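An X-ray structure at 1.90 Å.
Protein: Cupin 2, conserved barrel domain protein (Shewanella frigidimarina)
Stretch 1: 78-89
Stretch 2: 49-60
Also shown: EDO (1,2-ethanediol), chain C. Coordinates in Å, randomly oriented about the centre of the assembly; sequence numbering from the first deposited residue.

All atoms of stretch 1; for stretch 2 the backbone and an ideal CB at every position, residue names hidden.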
# COMPACT_ATOMS: atom_id res chain seq x y z
N ALA A 78 9.46 -10.48 1.78
CA ALA A 78 9.58 -9.07 1.43
C ALA A 78 9.50 -8.85 -0.07
O ALA A 78 10.16 -9.53 -0.86
CB ALA A 78 10.87 -8.50 1.99
N GLY A 79 8.65 -7.91 -0.48
CA GLY A 79 8.47 -7.56 -1.88
C GLY A 79 7.32 -8.30 -2.53
O GLY A 79 6.97 -8.05 -3.69
N ASP A 80 6.69 -9.23 -1.82
CA ASP A 80 5.61 -10.01 -2.41
C ASP A 80 4.27 -9.37 -2.04
O ASP A 80 4.20 -8.56 -1.11
CB ASP A 80 5.62 -11.46 -1.95
CG ASP A 80 6.74 -12.33 -2.43
OD1 ASP A 80 7.30 -12.13 -3.53
OD2 ASP A 80 7.07 -13.29 -1.69
N SER A 81 3.20 -9.73 -2.74
CA SER A 81 1.90 -9.19 -2.35
C SER A 81 0.77 -10.20 -2.56
O SER A 81 0.91 -11.18 -3.29
CB SER A 81 1.62 -7.91 -3.14
OG SER A 81 1.74 -8.17 -4.53
N PHE A 82 -0.37 -9.95 -1.93
CA PHE A 82 -1.58 -10.71 -2.26
C PHE A 82 -2.79 -9.79 -2.38
O PHE A 82 -2.79 -8.68 -1.86
CB PHE A 82 -1.87 -11.80 -1.24
CG PHE A 82 -1.95 -11.38 0.21
CD1 PHE A 82 -0.79 -11.25 0.96
CD2 PHE A 82 -3.17 -11.14 0.82
CE1 PHE A 82 -0.87 -10.88 2.29
CE2 PHE A 82 -3.24 -10.76 2.14
CZ PHE A 82 -2.09 -10.63 2.89
N PHE A 83 -3.80 -10.31 -3.06
CA PHE A 83 -5.07 -9.65 -3.32
C PHE A 83 -6.23 -10.54 -2.86
O PHE A 83 -6.29 -11.70 -3.26
CB PHE A 83 -5.17 -9.34 -4.81
CG PHE A 83 -6.58 -9.06 -5.32
CD1 PHE A 83 -7.36 -8.08 -4.74
CD2 PHE A 83 -7.07 -9.79 -6.39
CE1 PHE A 83 -8.64 -7.84 -5.22
CE2 PHE A 83 -8.34 -9.55 -6.87
CZ PHE A 83 -9.12 -8.58 -6.29
N VAL A 84 -7.10 -9.98 -2.04
CA VAL A 84 -8.30 -10.63 -1.55
C VAL A 84 -9.56 -9.99 -2.11
O VAL A 84 -9.93 -8.88 -1.72
CB VAL A 84 -8.34 -10.56 -0.01
CG1 VAL A 84 -9.46 -11.42 0.55
CG2 VAL A 84 -6.99 -11.00 0.54
N PRO A 85 -10.25 -10.68 -3.01
CA PRO A 85 -11.52 -10.13 -3.53
C PRO A 85 -12.52 -9.97 -2.40
O PRO A 85 -12.38 -10.55 -1.32
CB PRO A 85 -11.96 -11.18 -4.55
CG PRO A 85 -10.71 -11.93 -4.89
CD PRO A 85 -9.93 -11.99 -3.60
N PRO A 86 -13.55 -9.14 -2.60
CA PRO A 86 -14.58 -9.00 -1.57
C PRO A 86 -15.17 -10.36 -1.18
O PRO A 86 -15.49 -11.14 -2.07
CB PRO A 86 -15.63 -8.12 -2.25
CG PRO A 86 -14.84 -7.33 -3.25
CD PRO A 86 -13.80 -8.29 -3.77
N HIS A 87 -15.26 -10.57 0.11
CA HIS A 87 -15.91 -11.66 0.81
C HIS A 87 -15.13 -12.96 0.69
O HIS A 87 -15.62 -14.01 1.12
CB HIS A 87 -17.34 -11.86 0.29
CG HIS A 87 -18.22 -10.67 0.51
ND1 HIS A 87 -18.76 -9.95 -0.54
CD2 HIS A 87 -18.67 -10.07 1.63
CE1 HIS A 87 -19.49 -8.96 -0.06
NE2 HIS A 87 -19.46 -9.00 1.26
N VAL A 88 -13.93 -12.92 0.11
CA VAL A 88 -13.15 -14.15 -0.06
C VAL A 88 -12.47 -14.55 1.24
O VAL A 88 -11.91 -13.72 1.96
CB VAL A 88 -12.10 -14.01 -1.17
CG1 VAL A 88 -11.18 -15.22 -1.21
CG2 VAL A 88 -12.75 -13.81 -2.53
N ASP A 89 -12.54 -15.83 1.58
CA ASP A 89 -11.89 -16.33 2.80
C ASP A 89 -10.38 -16.15 2.70
O ASP A 89 -9.81 -16.41 1.64
CB ASP A 89 -12.22 -17.80 3.03
CG ASP A 89 -13.56 -18.03 3.69
OD1 ASP A 89 -14.10 -17.09 4.31
OD2 ASP A 89 -14.08 -19.17 3.58
N UNK A 49 -8.77 -16.58 10.95
CA UNK A 49 -9.29 -16.70 9.59
C UNK A 49 -10.60 -15.92 9.44
O UNK A 49 -11.42 -15.99 10.36
CB UNK A 49 -9.50 -18.17 9.23
N UNK A 50 -10.79 -15.19 8.36
CA UNK A 50 -11.45 -13.89 8.26
C UNK A 50 -12.03 -13.61 6.89
O UNK A 50 -11.58 -14.13 5.87
CB UNK A 50 -10.46 -12.78 8.62
N UNK A 51 -13.07 -12.78 6.84
CA UNK A 51 -13.63 -12.32 5.57
C UNK A 51 -14.29 -10.95 5.78
O UNK A 51 -14.68 -10.59 6.89
CB UNK A 51 -14.64 -13.33 5.02
N UNK A 52 -14.40 -10.19 4.69
CA UNK A 52 -15.05 -8.88 4.77
C UNK A 52 -15.41 -8.38 3.38
O UNK A 52 -14.93 -8.88 2.36
CB UNK A 52 -14.15 -7.87 5.48
N UNK A 53 -16.31 -7.39 3.30
CA UNK A 53 -16.75 -6.90 2.00
C UNK A 53 -15.61 -6.17 1.28
O UNK A 53 -15.45 -6.28 0.07
CB UNK A 53 -17.96 -5.97 2.16
N UNK A 54 -14.83 -5.42 2.05
CA UNK A 54 -13.79 -4.55 1.52
C UNK A 54 -12.85 -5.28 0.57
O UNK A 54 -12.42 -6.40 0.84
CB UNK A 54 -12.99 -3.94 2.67
N UNK A 55 -12.50 -4.66 -0.57
CA UNK A 55 -11.40 -5.19 -1.36
C UNK A 55 -10.10 -4.98 -0.58
O UNK A 55 -10.02 -4.07 0.25
CB UNK A 55 -11.34 -4.52 -2.73
N UNK A 56 -9.11 -5.82 -0.81
CA UNK A 56 -7.88 -5.71 -0.02
C UNK A 56 -6.67 -6.06 -0.89
O UNK A 56 -6.66 -7.09 -1.56
CB UNK A 56 -7.94 -6.62 1.21
N UNK A 57 -5.67 -5.18 -0.87
CA UNK A 57 -4.37 -5.53 -1.46
C UNK A 57 -3.31 -5.39 -0.36
O UNK A 57 -3.36 -4.45 0.42
CB UNK A 57 -4.04 -4.64 -2.66
N UNK A 58 -2.39 -6.36 -0.30
CA UNK A 58 -1.43 -6.40 0.80
C UNK A 58 -0.02 -6.56 0.22
O UNK A 58 0.20 -7.27 -0.75
CB UNK A 58 -1.76 -7.54 1.77
N UNK A 59 0.93 -5.86 0.85
CA UNK A 59 2.33 -5.88 0.45
C UNK A 59 3.20 -6.34 1.62
O UNK A 59 3.00 -5.87 2.74
CB UNK A 59 2.77 -4.50 -0.04
N UNK A 60 4.15 -7.24 1.36
CA UNK A 60 5.03 -7.65 2.46
C UNK A 60 6.23 -6.71 2.54
O UNK A 60 7.06 -6.69 1.63
CB UNK A 60 5.50 -9.10 2.28
C1 EDO C . -4.04 -8.67 6.79
O1 EDO C . -3.54 -9.05 5.50
C2 EDO C . -2.91 -8.79 7.81
O2 EDO C . -3.14 -7.87 8.89

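Strand 81-84 runs antiparallel to residues 55-60. Every hydrogen bond between the stretches joins backbone atoms, so what stretch 1 asks of a side chain is mainly a matter of space.

At positions 49, 50 and 54 the ideal CB has nothing of stretch 1 nearby, and many residues would do; they are Val49, His50 and His54.

Position 51 points toward stretch 1, its ideal CB 3.9 Å from Asp89 OD1 and 4.1 Å from His87 O. A small residue fits, and Ala51 is found.

Position 52 accepts a hydrogen bond at its backbone O from His87 N (2.8 Å), but its CB points away, so a polar or large residue is possible. It is His52, whose NE2 makes a weak hydrogen bond to the side chain at position 56.

At position 53 the ideal CB lies 3.5 Å from His87 NE2, and CA sits over the face of that ring, 3.9 Å from its centroid. The contact needs CA and CB alone, so a long chain could continue outward; Arg53 does so.

Position 55 points sideways, its CB 4.5 Å from Pro86 CG. A small or medium residue would suit; Ser55 packs its OG 3.4 Å from Pro86 CG and hydrogen-bonds elsewhere in the structure.

Position 56 pairs with Val84, its CB 4.1 Å from Val84 CB, on the face that also carries Phe82. Aliphatic or long polar chains would fit. Gln56 extends along this face, NE2 reaching 3.7 Å from Phe82 CE2 and bonding weakly to ethanediol O1 (2.9 Å).

Position 57 lies on the other face, beside Phe83, where a beta-branched or other apolar residue is natural. Val57 places CG2 4.2 Å from Phe83 CD1.

Position 58 is the most restricted: Phe82 folds its ring across the strand, leaving the ideal CB 3.3 Å from Phe82 CZ. A small residue is favoured. Ser58 lays CB over the ring face, 3.5 Å from its centroid, and its OG accepts a hydrogen bond from Gln56 NE2 (3.2 Å).

Position 59 shares a face with Ser81, whose small side chain leaves room for a large residue, aromatic or aliphatic. Tyr59 runs out until its OH lies 3.1 Å from Gly79 CA.

Position 60 points toward stretch 1, its CB 4.2 Å from Ala78 CA, while its backbone bonds Asp80 O and Gly79 N. A compact apolar residue suits, and Val60 supplies it.

Stretch 2 49-60: VHAHRHSQVSYV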
# COMPACT_ATOMS: atom_id res chain seq x y z
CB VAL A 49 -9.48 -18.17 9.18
CG1 VAL A 49 -9.96 -18.29 7.74
CG2 VAL A 49 -8.17 -18.95 9.34
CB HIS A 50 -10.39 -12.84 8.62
CG HIS A 50 -10.90 -11.57 9.18
ND1 HIS A 50 -11.26 -11.44 10.51
CD2 HIS A 50 -11.08 -10.33 8.65
CE1 HIS A 50 -11.66 -10.20 10.75
NE2 HIS A 50 -11.57 -9.51 9.63
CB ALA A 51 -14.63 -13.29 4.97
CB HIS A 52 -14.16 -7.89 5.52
CG HIS A 52 -12.71 -7.91 5.14
ND1 HIS A 52 -12.29 -7.69 3.85
CD2 HIS A 52 -11.59 -8.12 5.86
CE1 HIS A 52 -10.97 -7.77 3.79
NE2 HIS A 52 -10.52 -8.03 5.01
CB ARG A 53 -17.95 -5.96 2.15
CG ARG A 53 -17.70 -4.73 3.01
CD ARG A 53 -19.00 -3.95 3.18
NE ARG A 53 -18.84 -2.67 3.84
CZ ARG A 53 -18.84 -2.44 5.14
NH1 ARG A 53 -18.99 -3.43 6.01
NH2 ARG A 53 -18.68 -1.20 5.59
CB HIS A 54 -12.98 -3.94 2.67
CG HIS A 54 -13.80 -3.27 3.72
ND1 HIS A 54 -14.47 -3.97 4.70
CD2 HIS A 54 -14.04 -1.96 3.97
CE1 HIS A 54 -15.10 -3.12 5.50
NE2 HIS A 54 -14.85 -1.89 5.07
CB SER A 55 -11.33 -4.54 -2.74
OG SER A 55 -12.21 -5.19 -3.65
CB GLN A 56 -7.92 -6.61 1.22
CG GLN A 56 -6.64 -6.59 2.05
CD GLN A 56 -6.64 -7.60 3.18
OE1 GLN A 56 -7.66 -7.90 3.80
NE2 GLN A 56 -5.47 -8.16 3.46
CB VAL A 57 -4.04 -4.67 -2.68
CG1 VAL A 57 -2.80 -5.17 -3.41
CG2 VAL A 57 -5.21 -4.67 -3.66
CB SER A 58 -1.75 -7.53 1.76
OG SER A 58 -2.55 -7.14 2.85
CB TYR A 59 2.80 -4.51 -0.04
CG TYR A 59 4.25 -4.51 -0.46
CD1 TYR A 59 4.65 -5.04 -1.68
CD2 TYR A 59 5.23 -3.98 0.37
CE1 TYR A 59 5.98 -5.04 -2.07
CE2 TYR A 59 6.56 -3.98 -0.01
CZ TYR A 59 6.92 -4.51 -1.22
OH TYR A 59 8.25 -4.51 -1.59
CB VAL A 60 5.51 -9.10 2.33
CG1 VAL A 60 6.23 -9.52 3.60
CG2 VAL A 60 4.37 -10.06 2.04
O HOH W 1 -12.52 -10.83 2.61
O HOH W 2 -11.80 -9.13 0.74
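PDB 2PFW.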